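Local coordinates for putative cytoplasmic protein (Salmonella typhimurium LT2, PDB 2Q02) that is of unknown function but binds zinc and, having a xylose isomerase-like TIM barrel, may act as an isomerase, at residues A23-V28 with N58-Y63; L65-I70 with V97-L102; I188-I193 with Q231-M236. All coordinates share one frame; numbering follows the deposited sequence.

Contact 1. Residues A23-V28 with N58-Y63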
ATOM      1  N   ALA A  23      -4.696  14.763 -14.226  1.00 44.99           N
ATOM      2  CA  ALA A  23      -5.099  15.665 -13.149  1.00 45.57           C
ATOM      3  C   ALA A  23      -4.490  15.233 -11.812  1.00 45.15           C
ATOM      4  O   ALA A  23      -4.068  16.056 -11.010  1.00 44.34           O
ATOM      5  CB  ALA A  23      -6.628  15.719 -13.049  1.00 44.70           C
ATOM      6  N   PHE A  24      -4.450  13.926 -11.587  1.00 45.31           N
ATOM      7  CA  PHE A  24      -3.886  13.374 -10.361  1.00 45.49           C
ATOM      8  C   PHE A  24      -2.373  13.617 -10.307  1.00 45.80           C
ATOM      9  O   PHE A  24      -1.851  14.111  -9.309  1.00 45.63           O
ATOM     10  CB  PHE A  24      -4.234  11.887 -10.230  1.00 44.82           C
ATOM     11  CG  PHE A  24      -3.459  11.177  -9.176  1.00 44.26           C
ATOM     12  CD1 PHE A  24      -3.500  11.609  -7.868  1.00 45.31           C
ATOM     13  CD2 PHE A  24      -2.689  10.064  -9.487  1.00 48.28           C
ATOM     14  CE1 PHE A  24      -2.782  10.962  -6.884  1.00 44.90           C
ATOM     15  CE2 PHE A  24      -1.969   9.397  -8.499  1.00 45.63           C
ATOM     16  CZ  PHE A  24      -2.010   9.859  -7.198  1.00 45.15           C
ATOM     17  N   PHE A  25      -1.685  13.300 -11.401  1.00 45.90           N
ATOM     18  CA  PHE A  25      -0.233  13.493 -11.504  1.00 45.98           C
ATOM     19  C   PHE A  25       0.143  14.964 -11.376  1.00 45.56           C
ATOM     20  O   PHE A  25       1.139  15.294 -10.730  1.00 45.78           O
ATOM     21  CB  PHE A  25       0.306  12.958 -12.853  1.00 46.27           C
ATOM     22  CG  PHE A  25       0.449  11.438 -12.936  1.00 46.70           C
ATOM     23  CD1 PHE A  25      -0.167  10.579 -12.025  1.00 44.35           C
ATOM     24  CD2 PHE A  25       1.191  10.870 -13.964  1.00 47.05           C
ATOM     25  CE1 PHE A  25      -0.023   9.209 -12.131  1.00 43.32           C
ATOM     26  CE2 PHE A  25       1.333   9.491 -14.059  1.00 46.01           C
ATOM     27  CZ  PHE A  25       0.722   8.671 -13.146  1.00 43.22           C
ATOM     28  N   ARG A  26      -0.652  15.833 -11.999  1.00 45.82           N
ATOM     29  CA  ARG A  26      -0.400  17.280 -11.992  1.00 46.63           C
ATOM     30  C   ARG A  26      -0.513  17.830 -10.558  1.00 45.76           C
ATOM     31  O   ARG A  26       0.276  18.680 -10.150  1.00 45.67           O
ATOM     32  CB  ARG A  26      -1.350  18.014 -12.968  1.00 45.97           C
ATOM     33  CG  ARG A  26      -1.103  19.524 -13.075  1.00 48.27           C
ATOM     34  CD  ARG A  26      -1.926  20.187 -14.182  1.00 50.39           C
ATOM     35  NE  ARG A  26      -3.343  19.824 -14.096  1.00 57.61           N
ATOM     36  CZ  ARG A  26      -4.115  19.417 -15.111  1.00 58.77           C
ATOM     37  NH1 ARG A  26      -3.655  19.343 -16.363  1.00 56.99           N
ATOM     38  NH2 ARG A  26      -5.389  19.101 -14.869  1.00 58.57           N
ATOM     39  N   LEU A  27      -1.474  17.316  -9.795  1.00 45.69           N
ATOM     40  CA  LEU A  27      -1.661  17.699  -8.389  1.00 46.14           C
ATOM     41  C   LEU A  27      -0.450  17.306  -7.540  1.00 45.91           C
ATOM     42  O   LEU A  27       0.077  18.132  -6.778  1.00 45.27           O
ATOM     43  CB  LEU A  27      -2.947  17.054  -7.846  1.00 45.56           C
ATOM     44  CG  LEU A  27      -3.398  17.320  -6.416  1.00 43.13           C
ATOM     45  CD1 LEU A  27      -4.893  17.118  -6.345  1.00 41.55           C
ATOM     46  CD2 LEU A  27      -2.674  16.420  -5.432  1.00 41.78           C
ATOM     47  N   VAL A  28      -0.008  16.054  -7.688  1.00 45.94           N
ATOM     48  CA  VAL A  28       1.141  15.538  -6.938  1.00 45.56           C
ATOM     49  C   VAL A  28       2.415  16.356  -7.237  1.00 45.80           C
ATOM     50  O   VAL A  28       3.202  16.633  -6.328  1.00 45.87           O
ATOM     51  CB  VAL A  28       1.372  14.036  -7.226  1.00 46.15           C
ATOM     52  CG1 VAL A  28       2.665  13.537  -6.579  1.00 44.35           C
ATOM     53  CG2 VAL A  28       0.190  13.213  -6.748  1.00 44.67           C
ATOM     54  N   ASN A  58       4.616   8.631 -20.308  1.00 45.55           N
ATOM     55  CA  ASN A  58       4.899  10.025 -20.678  1.00 45.62           C
ATOM     56  C   ASN A  58       4.372  11.032 -19.670  1.00 45.40           C
ATOM     57  O   ASN A  58       5.035  12.039 -19.410  1.00 45.33           O
ATOM     58  CB  ASN A  58       4.329  10.358 -22.058  1.00 44.99           C
ATOM     59  CG  ASN A  58       5.005   9.573 -23.172  1.00 47.92           C
ATOM     60  OD1 ASN A  58       5.837   8.696 -22.922  1.00 49.75           O
ATOM     61  ND2 ASN A  58       4.647   9.879 -24.406  1.00 46.05           N
ATOM     62  N   LEU A  59       3.189  10.754 -19.114  1.00 45.45           N
ATOM     63  CA  LEU A  59       2.601  11.586 -18.064  1.00 45.24           C
ATOM     64  C   LEU A  59       3.471  11.570 -16.809  1.00 45.13           C
ATOM     65  O   LEU A  59       3.839  12.622 -16.273  1.00 45.37           O
ATOM     66  CB  LEU A  59       1.171  11.120 -17.741  1.00 45.09           C
ATOM     67  CG  LEU A  59       0.101  11.434 -18.802  1.00 44.98           C
ATOM     68  CD1 LEU A  59      -1.245  10.884 -18.379  1.00 44.75           C
ATOM     69  CD2 LEU A  59      -0.011  12.921 -19.075  1.00 46.73           C
ATOM     70  N   ALA A  60       3.828  10.378 -16.358  1.00 45.10           N
ATOM     71  CA  ALA A  60       4.679  10.243 -15.179  1.00 45.83           C
ATOM     72  C   ALA A  60       5.973  11.007 -15.350  1.00 46.54           C
ATOM     73  O   ALA A  60       6.417  11.690 -14.438  1.00 47.25           O
ATOM     74  CB  ALA A  60       4.969   8.796 -14.909  1.00 46.94           C
ATOM     75  N   GLU A  61       6.562  10.897 -16.533  1.00 46.73           N
ATOM     76  CA  GLU A  61       7.823  11.554 -16.849  1.00 47.43           C
ATOM     77  C   GLU A  61       7.663  13.083 -16.997  1.00 46.55           C
ATOM     78  O   GLU A  61       8.559  13.848 -16.629  1.00 46.24           O
ATOM     79  CB  GLU A  61       8.397  10.930 -18.113  1.00 47.14           C
ATOM     80  CG  GLU A  61       9.742  11.502 -18.548  1.00 52.27           C
ATOM     81  CD  GLU A  61      10.300  10.820 -19.802  1.00 53.21           C
ATOM     82  OE1 GLU A  61       9.962   9.622 -20.040  1.00 60.77           O
ATOM     83  OE2 GLU A  61      11.083  11.476 -20.537  1.00 60.16           O
ATOM     84  N   LYS A  62       6.520  13.510 -17.527  1.00 45.97           N
ATOM     85  CA  LYS A  62       6.178  14.935 -17.669  1.00 46.25           C
ATOM     86  C   LYS A  62       6.069  15.659 -16.320  1.00 45.99           C
ATOM     87  O   LYS A  62       6.438  16.835 -16.205  1.00 45.78           O
ATOM     88  CB  LYS A  62       4.845  15.038 -18.432  1.00 45.79           C
ATOM     89  CG  LYS A  62       4.295  16.417 -18.675  1.00 45.51           C
ATOM     90  CD  LYS A  62       3.000  16.308 -19.468  1.00 46.38           C
ATOM     91  CE  LYS A  62       2.643  17.609 -20.159  1.00 50.40           C
ATOM     92  NZ  LYS A  62       2.149  18.588 -19.180  1.00 47.09           N
ATOM     93  N   TYR A  63       5.558  14.948 -15.313  1.00 45.79           N
ATOM     94  CA  TYR A  63       5.374  15.509 -13.977  1.00 45.37           C
ATOM     95  C   TYR A  63       6.443  15.025 -12.987  1.00 45.41           C
ATOM     96  O   TYR A  63       6.338  15.257 -11.786  1.00 45.87           O
ATOM     97  CB  TYR A  63       3.957  15.206 -13.482  1.00 44.39           C
ATOM     98  CG  TYR A  63       2.918  15.884 -14.339  1.00 43.04           C
ATOM     99  CD1 TYR A  63       2.687  17.246 -14.223  1.00 44.75           C
ATOM    100  CD2 TYR A  63       2.194  15.178 -15.285  1.00 41.21           C
ATOM    101  CE1 TYR A  63       1.738  17.889 -15.010  1.00 46.01           C
ATOM    102  CE2 TYR A  63       1.252  15.809 -16.084  1.00 43.23           C
ATOM    103  CZ  TYR A  63       1.024  17.165 -15.942  1.00 45.06           C
ATOM    104  OH  TYR A  63       0.094  17.806 -16.726  1.00 41.76           O
TER
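Tyr63 lays one face of its ring against the backbone of Phe25 and Arg26, so an aromatic side chain from one helix end meets the flank of another helix. Arg26 CA stands 4.0 Å from the Tyr63 ring centroid and 23° off the ring normal, a CH-pi contact over the face, displaced toward the rim. Arg26 CB reaches Tyr63 CE1 at 3.7 Å, and the aliphatic part of the arginine runs beside the tyrosine, both side chains pointing the same way; the guanidinium plane is turned 84° from the ring. Lys62 CG lies over the rim of the opposite face, so both faces have a neighbour.

Phe25 supplies the second half of the contact. Its CG lies anti to the carbonyl carbon (chi1 -77°), and the ring is presented edge-on to helix 53-62: CE2 comes within 3.5 Å of Ala60 N, CD2 within 3.8 Å of Leu59 CB. The Phe25 CB methylene also touches Tyr63 CD2, at 3.8 Å.

Further out, the Tyr63 hydroxyl is hydrogen-bonded to Glu22 OE2, one helical turn before Arg26, while Lys62 NZ gives it a weak bond. The bond to Glu22 ties the hydroxyl end of the ring to helix 21-30; the weak one comes from its own helix.

Tyr63 is where the chain leaves helical geometry after helix 53-62. The contact joins helices 21-30 and 53-62, consecutive outer helices of the barrel. Beneath them lies strand 35-39, whose Val36 and Leu38 touch the Phe25 side chain.

Contact 2. Residues L65-I70 with V97-L102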
ATOM      1  N   LEU A  65       7.427  12.018 -11.876  1.00 46.14           N
ATOM      2  CA  LEU A  65       6.923  11.070 -10.878  1.00 45.43           C
ATOM      3  C   LEU A  65       7.422   9.672 -11.134  1.00 45.71           C
ATOM      4  O   LEU A  65       7.513   9.235 -12.286  1.00 46.19           O
ATOM      5  CB  LEU A  65       5.396  11.022 -10.880  1.00 44.58           C
ATOM      6  CG  LEU A  65       4.700  12.374 -10.753  1.00 46.23           C
ATOM      7  CD1 LEU A  65       3.193  12.178 -10.768  1.00 47.91           C
ATOM      8  CD2 LEU A  65       5.147  13.117  -9.498  1.00 47.14           C
ATOM      9  N   GLU A  66       7.753   8.979 -10.050  1.00 46.60           N
ATOM     10  CA  GLU A  66       7.963   7.534 -10.061  1.00 46.93           C
ATOM     11  C   GLU A  66       6.666   6.852  -9.653  1.00 46.26           C
ATOM     12  O   GLU A  66       6.105   7.158  -8.615  1.00 45.55           O
ATOM     13  CB  GLU A  66       9.074   7.133  -9.079  1.00 46.02           C
ATOM     14  CG  GLU A  66       9.003   5.666  -8.619  1.00 52.04           C
ATOM     15  CD  GLU A  66      10.282   5.148  -7.930  1.00 52.26           C
ATOM     16  OE1 GLU A  66      10.814   5.827  -7.009  1.00 57.40           O
ATOM     17  OE2 GLU A  66      10.737   4.033  -8.311  1.00 57.95           O
ATOM     18  N   ILE A  67       6.196   5.908 -10.458  1.00 46.20           N
ATOM     19  CA  ILE A  67       5.083   5.063 -10.054  1.00 46.04           C
ATOM     20  C   ILE A  67       5.675   3.927  -9.226  1.00 46.05           C
ATOM     21  O   ILE A  67       6.332   3.051  -9.765  1.00 46.40           O
ATOM     22  CB  ILE A  67       4.324   4.514 -11.271  1.00 46.11           C
ATOM     23  CG1 ILE A  67       3.724   5.673 -12.074  1.00 46.06           C
ATOM     24  CG2 ILE A  67       3.239   3.502 -10.814  1.00 46.56           C
ATOM     25  CD1 ILE A  67       3.192   5.286 -13.423  1.00 45.41           C
ATOM     26  N   VAL A  68       5.459   3.950  -7.919  1.00 46.18           N
ATOM     27  CA  VAL A  68       6.156   3.044  -7.017  1.00 45.71           C
ATOM     28  C   VAL A  68       5.494   1.680  -6.994  1.00 45.94           C
ATOM     29  O   VAL A  68       6.184   0.664  -7.062  1.00 45.96           O
ATOM     30  CB  VAL A  68       6.231   3.588  -5.563  1.00 47.26           C
ATOM     31  CG1 VAL A  68       6.925   2.583  -4.658  1.00 47.42           C
ATOM     32  CG2 VAL A  68       6.937   4.980  -5.509  1.00 46.65           C
ATOM     33  N   THR A  69       4.172   1.633  -6.872  1.00 45.69           N
ATOM     34  CA  THR A  69       3.492   0.334  -6.959  1.00 45.87           C
ATOM     35  C   THR A  69       2.215   0.390  -7.746  1.00 46.28           C
ATOM     36  O   THR A  69       1.694   1.464  -8.052  1.00 45.68           O
ATOM     37  CB  THR A  69       3.106  -0.280  -5.563  1.00 46.56           C
ATOM     38  OG1 THR A  69       1.850   0.254  -5.124  1.00 47.46           O
ATOM     39  CG2 THR A  69       4.162  -0.004  -4.508  1.00 49.36           C
ATOM     40  N   ILE A  70       1.728  -0.813  -8.045  1.00 46.42           N
ATOM     41  CA  ILE A  70       0.342  -1.030  -8.403  1.00 46.62           C
ATOM     42  C   ILE A  70      -0.341  -1.854  -7.316  1.00 45.61           C
ATOM     43  O   ILE A  70       0.219  -2.806  -6.798  1.00 47.01           O
ATOM     44  CB  ILE A  70       0.252  -1.697  -9.781  1.00 46.96           C
ATOM     45  CG1 ILE A  70       0.703  -0.671 -10.840  1.00 49.43           C
ATOM     46  CG2 ILE A  70      -1.169  -2.192 -10.051  1.00 45.87           C
ATOM     47  CD1 ILE A  70       0.808  -1.222 -12.220  1.00 50.51           C
ATOM     48  N   VAL A  97       3.581   0.629 -17.391  1.00 45.86           N
ATOM     49  CA  VAL A  97       3.597   2.013 -16.853  1.00 45.69           C
ATOM     50  C   VAL A  97       4.931   2.371 -16.211  1.00 45.45           C
ATOM     51  O   VAL A  97       5.176   3.526 -15.914  1.00 46.18           O
ATOM     52  CB  VAL A  97       2.453   2.298 -15.835  1.00 45.66           C
ATOM     53  CG1 VAL A  97       1.092   2.014 -16.476  1.00 46.84           C
ATOM     54  CG2 VAL A  97       2.651   1.520 -14.527  1.00 44.88           C
ATOM     55  N   GLY A  98       5.785   1.376 -15.995  1.00 45.32           N
ATOM     56  CA  GLY A  98       7.067   1.587 -15.325  1.00 45.54           C
ATOM     57  C   GLY A  98       6.974   1.498 -13.804  1.00 46.09           C
ATOM     58  O   GLY A  98       7.798   2.091 -13.089  1.00 45.90           O
ATOM     59  N   ALA A  99       5.986   0.751 -13.305  1.00 45.92           N
ATOM     60  CA  ALA A  99       5.835   0.552 -11.871  1.00 45.92           C
ATOM     61  C   ALA A  99       6.907  -0.410 -11.342  1.00 46.16           C
ATOM     62  O   ALA A  99       7.214  -1.450 -11.944  1.00 47.28           O
ATOM     63  CB  ALA A  99       4.462   0.040 -11.540  1.00 45.92           C
ATOM     64  N   ARG A 100       7.464  -0.045 -10.203  1.00 46.64           N
ATOM     65  CA  ARG A 100       8.545  -0.786  -9.575  1.00 47.73           C
ATOM     66  C   ARG A 100       8.044  -2.091  -8.943  1.00 46.50           C
ATOM     67  O   ARG A 100       8.710  -3.121  -8.995  1.00 45.16           O
ATOM     68  CB  ARG A 100       9.134   0.102  -8.466  1.00 48.74           C
ATOM     69  CG  ARG A 100      10.346  -0.475  -7.751  1.00 52.44           C
ATOM     70  CD  ARG A 100      11.125   0.654  -7.017  1.00 53.51           C
ATOM     71  NE  ARG A 100      10.828   0.725  -5.577  1.00 56.29           N
ATOM     72  CZ  ARG A 100      11.047   1.791  -4.810  1.00 54.71           C
ATOM     73  NH1 ARG A 100      11.542   2.923  -5.305  1.00 56.88           N
ATOM     74  NH2 ARG A 100      10.758   1.726  -3.527  1.00 61.58           N
ATOM     75  N   ALA A 101       6.872  -2.021  -8.328  1.00 45.29           N
ATOM     76  CA  ALA A 101       6.378  -3.113  -7.521  1.00 45.51           C
ATOM     77  C   ALA A 101       4.886  -3.362  -7.786  1.00 45.89           C
ATOM     78  O   ALA A 101       4.148  -2.462  -8.260  1.00 44.19           O
ATOM     79  CB  ALA A 101       6.608  -2.797  -6.029  1.00 44.47           C
ATOM     80  N   LEU A 102       4.458  -4.591  -7.485  1.00 45.36           N
ATOM     81  CA  LEU A 102       3.042  -4.923  -7.460  1.00 45.34           C
ATOM     82  C   LEU A 102       2.718  -5.489  -6.077  1.00 46.23           C
ATOM     83  O   LEU A 102       3.471  -6.308  -5.501  1.00 45.21           O
ATOM     84  CB  LEU A 102       2.670  -5.902  -8.577  1.00 46.53           C
ATOM     85  CG  LEU A 102       1.293  -6.574  -8.629  1.00 45.18           C
ATOM     86  CD1 LEU A 102       0.208  -5.568  -8.920  1.00 47.78           C
ATOM     87  CD2 LEU A 102       1.287  -7.644  -9.676  1.00 44.95           C
TER
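Thr69 and Ala101 pair in parallel, as do Ile70 and Leu102, making the strand contact of a beta-alpha-beta crossover in the TIM barrel: strand 66-73, helix 81-97, strand 101-104. Ile70 N to Ala101 O is a regular hydrogen bond at 2.9 Å, its donor tilted 25° from the carbonyl plane, whereas Ala101 N to Val68 O and Arg100 N to Ile67 O are weak.

On the side facing helix 81-97, Ile70 CD1 meets Val97 CG2 tip to tip at 4.0 Å; this branch lies between the backbone N and carbonyl carbon, CG1 being anti to that carbon (chi1 -57°). Ile67 crosses Val97 at about a right angle. Ala99 CB touches both isoleucines, 3.7 Å from Ile67 CG2 and 3.9 Å from Ile70 CG1. Gly98, with positive phi, is the C-prime residue of the Schellman motif ending helix 81-97.

On the other side, Thr69, hydrogen-bonded through OG1 to Glu37, has its side chain about 9 Å from a bound zinc ion.

Glu66 OE2 and Arg100 NH1, just before strand 101-104, form a salt bridge at 3.3 Å, weak as a hydrogen bond, their planes 76° apart. Val68 CG1 lies over the rim of one guanidinium face, near NH2.

Contact 3. Residues I188-I193 with Q231-M236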
ATOM      1  N   ILE A 188      10.185  -7.941  14.272  1.00 47.78           N
ATOM      2  CA  ILE A 188      10.087  -7.395  12.914  1.00 46.94           C
ATOM      3  C   ILE A 188      11.446  -7.025  12.345  1.00 45.87           C
ATOM      4  O   ILE A 188      12.301  -6.476  13.041  1.00 43.70           O
ATOM      5  CB  ILE A 188       9.140  -6.157  12.825  1.00 47.88           C
ATOM      6  CG1 ILE A 188       8.645  -5.971  11.383  1.00 47.81           C
ATOM      7  CG2 ILE A 188       9.816  -4.879  13.355  1.00 48.14           C
ATOM      8  CD1 ILE A 188       7.533  -6.931  11.002  1.00 48.92           C
ATOM      9  N   ASP A 189      11.625  -7.323  11.065  1.00 46.53           N
ATOM     10  CA  ASP A 189      12.813  -6.898  10.345  1.00 48.21           C
ATOM     11  C   ASP A 189      12.509  -5.653   9.497  1.00 47.54           C
ATOM     12  O   ASP A 189      11.800  -5.730   8.486  1.00 44.93           O
ATOM     13  CB  ASP A 189      13.326  -8.037   9.472  1.00 48.70           C
ATOM     14  CG  ASP A 189      14.798  -7.965   9.254  1.00 51.95           C
ATOM     15  OD1 ASP A 189      15.354  -6.841   9.369  1.00 53.74           O
ATOM     16  OD2 ASP A 189      15.393  -9.038   8.981  1.00 57.62           O
ATOM     17  N   ILE A 190      13.036  -4.513   9.941  1.00 48.46           N
ATOM     18  CA  ILE A 190      12.764  -3.208   9.324  1.00 49.20           C
ATOM     19  C   ILE A 190      13.266  -3.136   7.899  1.00 49.60           C
ATOM     20  O   ILE A 190      12.635  -2.517   7.030  1.00 51.77           O
ATOM     21  CB  ILE A 190      13.425  -2.079  10.129  1.00 49.78           C
ATOM     22  CG1 ILE A 190      12.609  -1.803  11.395  1.00 51.15           C
ATOM     23  CG2 ILE A 190      13.630  -0.795   9.290  1.00 50.63           C
ATOM     24  CD1 ILE A 190      11.155  -1.300  11.160  1.00 53.37           C
ATOM     25  N   SER A 191      14.399  -3.779   7.666  1.00 49.18           N
ATOM     26  CA  SER A 191      15.009  -3.801   6.355  1.00 49.25           C
ATOM     27  C   SER A 191      14.163  -4.563   5.329  1.00 48.03           C
ATOM     28  O   SER A 191      14.319  -4.342   4.130  1.00 48.89           O
ATOM     29  CB  SER A 191      16.415  -4.420   6.449  1.00 50.41           C
ATOM     30  OG  SER A 191      16.343  -5.844   6.453  1.00 56.98           O
ATOM     31  N   ALA A 192      13.291  -5.458   5.799  1.00 47.09           N
ATOM     32  CA  ALA A 192      12.431  -6.286   4.928  1.00 47.06           C
ATOM     33  C   ALA A 192      11.003  -5.760   4.841  1.00 47.18           C
ATOM     34  O   ALA A 192      10.072  -6.504   4.447  1.00 46.74           O
ATOM     35  CB  ALA A 192      12.400  -7.720   5.432  1.00 46.09           C
ATOM     36  N   ILE A 193      10.836  -4.502   5.240  1.00 45.99           N
ATOM     37  CA  ILE A 193       9.592  -3.764   5.057  1.00 46.97           C
ATOM     38  C   ILE A 193       9.832  -2.901   3.821  1.00 46.75           C
ATOM     39  O   ILE A 193      10.690  -2.002   3.847  1.00 46.89           O
ATOM     40  CB  ILE A 193       9.283  -2.860   6.288  1.00 46.06           C
ATOM     41  CG1 ILE A 193       8.845  -3.702   7.480  1.00 44.79           C
ATOM     42  CG2 ILE A 193       8.183  -1.832   5.975  1.00 47.98           C
ATOM     43  CD1 ILE A 193       8.838  -2.919   8.778  1.00 49.83           C
ATOM     44  N   GLN A 231       7.040   7.006  14.178  1.00 45.61           N
ATOM     45  CA  GLN A 231       8.169   7.385  15.034  1.00 44.83           C
ATOM     46  C   GLN A 231       8.981   6.153  15.420  1.00 45.35           C
ATOM     47  O   GLN A 231      10.216   6.197  15.495  1.00 46.13           O
ATOM     48  CB  GLN A 231       7.692   8.144  16.281  1.00 44.06           C
ATOM     49  CG  GLN A 231       8.817   8.842  17.057  1.00 44.58           C
ATOM     50  N   ARG A 232       8.290   5.042  15.634  1.00 45.33           N
ATOM     51  CA  ARG A 232       8.971   3.807  15.955  1.00 45.39           C
ATOM     52  C   ARG A 232       9.817   3.314  14.777  1.00 45.51           C
ATOM     53  O   ARG A 232      10.992   2.936  14.955  1.00 44.30           O
ATOM     54  CB  ARG A 232       7.960   2.747  16.356  1.00 45.03           C
ATOM     55  CG  ARG A 232       8.610   1.422  16.669  1.00 47.06           C
ATOM     56  CD  ARG A 232       7.649   0.491  17.361  1.00 49.84           C
ATOM     57  NE  ARG A 232       6.422   0.214  16.584  1.00 49.29           N
ATOM     58  CZ  ARG A 232       5.366  -0.414  17.100  1.00 47.62           C
ATOM     59  NH1 ARG A 232       5.403  -0.819  18.377  1.00 49.46           N
ATOM     60  NH2 ARG A 232       4.278  -0.635  16.363  1.00 47.45           N
ATOM     61  N   LEU A 233       9.209   3.309  13.588  1.00 44.15           N
ATOM     62  CA  LEU A 233       9.890   2.899  12.364  1.00 43.59           C
ATOM     63  C   LEU A 233      11.138   3.731  12.154  1.00 43.42           C
ATOM     64  O   LEU A 233      12.213   3.193  11.842  1.00 42.79           O
ATOM     65  CB  LEU A 233       8.959   3.008  11.151  1.00 43.96           C
ATOM     66  CG  LEU A 233       7.851   1.941  11.078  1.00 45.32           C
ATOM     67  CD1 LEU A 233       6.819   2.220   9.985  1.00 43.57           C
ATOM     68  CD2 LEU A 233       8.454   0.578  10.876  1.00 46.24           C
ATOM     69  N   GLU A 234      10.998   5.041  12.352  1.00 42.85           N
ATOM     70  CA  GLU A 234      12.138   5.949  12.256  1.00 43.88           C
ATOM     71  C   GLU A 234      13.234   5.622  13.272  1.00 43.63           C
ATOM     72  O   GLU A 234      14.429   5.645  12.938  1.00 42.26           O
ATOM     73  CB  GLU A 234      11.702   7.408  12.426  1.00 43.74           C
ATOM     74  CG  GLU A 234      10.963   8.003  11.231  1.00 45.12           C
ATOM     75  CD  GLU A 234      11.650   7.727   9.903  1.00 46.03           C
ATOM     76  OE1 GLU A 234      12.689   8.369   9.605  1.00 42.69           O
ATOM     77  OE2 GLU A 234      11.127   6.871   9.161  1.00 42.20           O
ATOM     78  N   ASN A 235      12.822   5.324  14.502  1.00 44.02           N
ATOM     79  CA  ASN A 235      13.767   5.008  15.564  1.00 44.76           C
ATOM     80  C   ASN A 235      14.449   3.660  15.331  1.00 46.00           C
ATOM     81  O   ASN A 235      15.635   3.508  15.651  1.00 46.78           O
ATOM     82  CB  ASN A 235      13.086   5.074  16.928  1.00 44.43           C
ATOM     83  CG  ASN A 235      12.762   6.508  17.341  1.00 46.45           C
ATOM     84  OD1 ASN A 235      13.586   7.413  17.203  1.00 46.47           O
ATOM     85  ND2 ASN A 235      11.559   6.719  17.838  1.00 51.31           N
HETATM   86  N   MSE A 236      13.720   2.710  14.732  1.00 46.51           N
HETATM   87  CA  MSE A 236      14.273   1.391  14.399  1.00 46.15           C
HETATM   88  C   MSE A 236      15.009   1.360  13.047  1.00 45.91           C
HETATM   89  O   MSE A 236      15.499   0.305  12.627  1.00 46.37           O
HETATM   90  CB  MSE A 236      13.177   0.346  14.408  1.00 45.19           C
HETATM   91  CG  MSE A 236      12.499   0.088  15.757  1.00 44.45           C
HETATM   92 SE   MSE A 236      10.913  -1.083  15.413  0.75 49.30          SE
HETATM   93  CE  MSE A 236      11.823  -2.630  14.649  1.00 51.43           C
TER
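Met236, modelled as selenomethionine, bends at chi3 (60°), and that torsion places its CE methyl against Ile188 and Ile190. On the facing segment, Ile190 has CG1 anti to the carbonyl carbon, beside the backbone N (chi1 -76°), and CD1 is then turned by chi2 of -63° to meet Leu233. These side chains close a hydrophobic seam in the outer layer of the TIM barrel, between the connection leading into strand 193-198 and the C-terminal end of helix 226-235, the helix that follows that strand.

Ile190 is central to the seam. Its CG1 lies 3.4 Å from Met236 CE and 3.7 Å from Met236 CB, the two side chains crossing at a slant, and its CD1 comes 3.3 Å from Leu233 CD2. Ile188 meets the same selenomethionine methyl from another direction: its CG2 is 3.3 Å from Met236 CE, and the two chains cross at about a right angle. Carbon-carbon separations this short are tight and, at 2.40 Å resolution, doubtful in their exact values. No hydrogen bond spans the segments; the join is entirely apolar.

Polar bonds also lie within the 188-193 segment. Ser191 OG donates to Asp189 OD1 from above the carboxylate plane, over 3.2 Å, and Ala192 N bonds to Asp189 O across the short 3-10 segment 190-191. Outside the seam, Tyr238 touches Ile190, Ile193 and Leu233, while Ile188 rests on helix 151-161. On the helix, Arg232 is held by a salt bridge to Glu181.

Toward the barrel, Ile193 begins its strand and touches Leu169 of strand 166-170, as Leu233 does; across the contact its CD1 lies 4.1 Å from Leu233 CD2.

Followed from the N terminus, the three contacts come in series, with none nested in or crossing another. Contact 1 closes an excursion through strand 35-39, bringing helix 53-62 back against helix 21-30. The chain then runs directly into contact 2, which closes over helix 81-97 and sets neighbouring strands side by side. These two touch: Ala60 O and Leu65 N, 2.8 Å apart, probably hydrogen-bond, and Phe25 CG packs on Leu65 CD1 at 3.6 Å. Contact 3 closes much later, around strand 193-198, about 22 Å centre to centre from contact 2. Contact 1 ties two outer helices, contact 2 two adjacent wall strands, and contact 3, touching neither, the loop before strand 193-198 to helix 226-235.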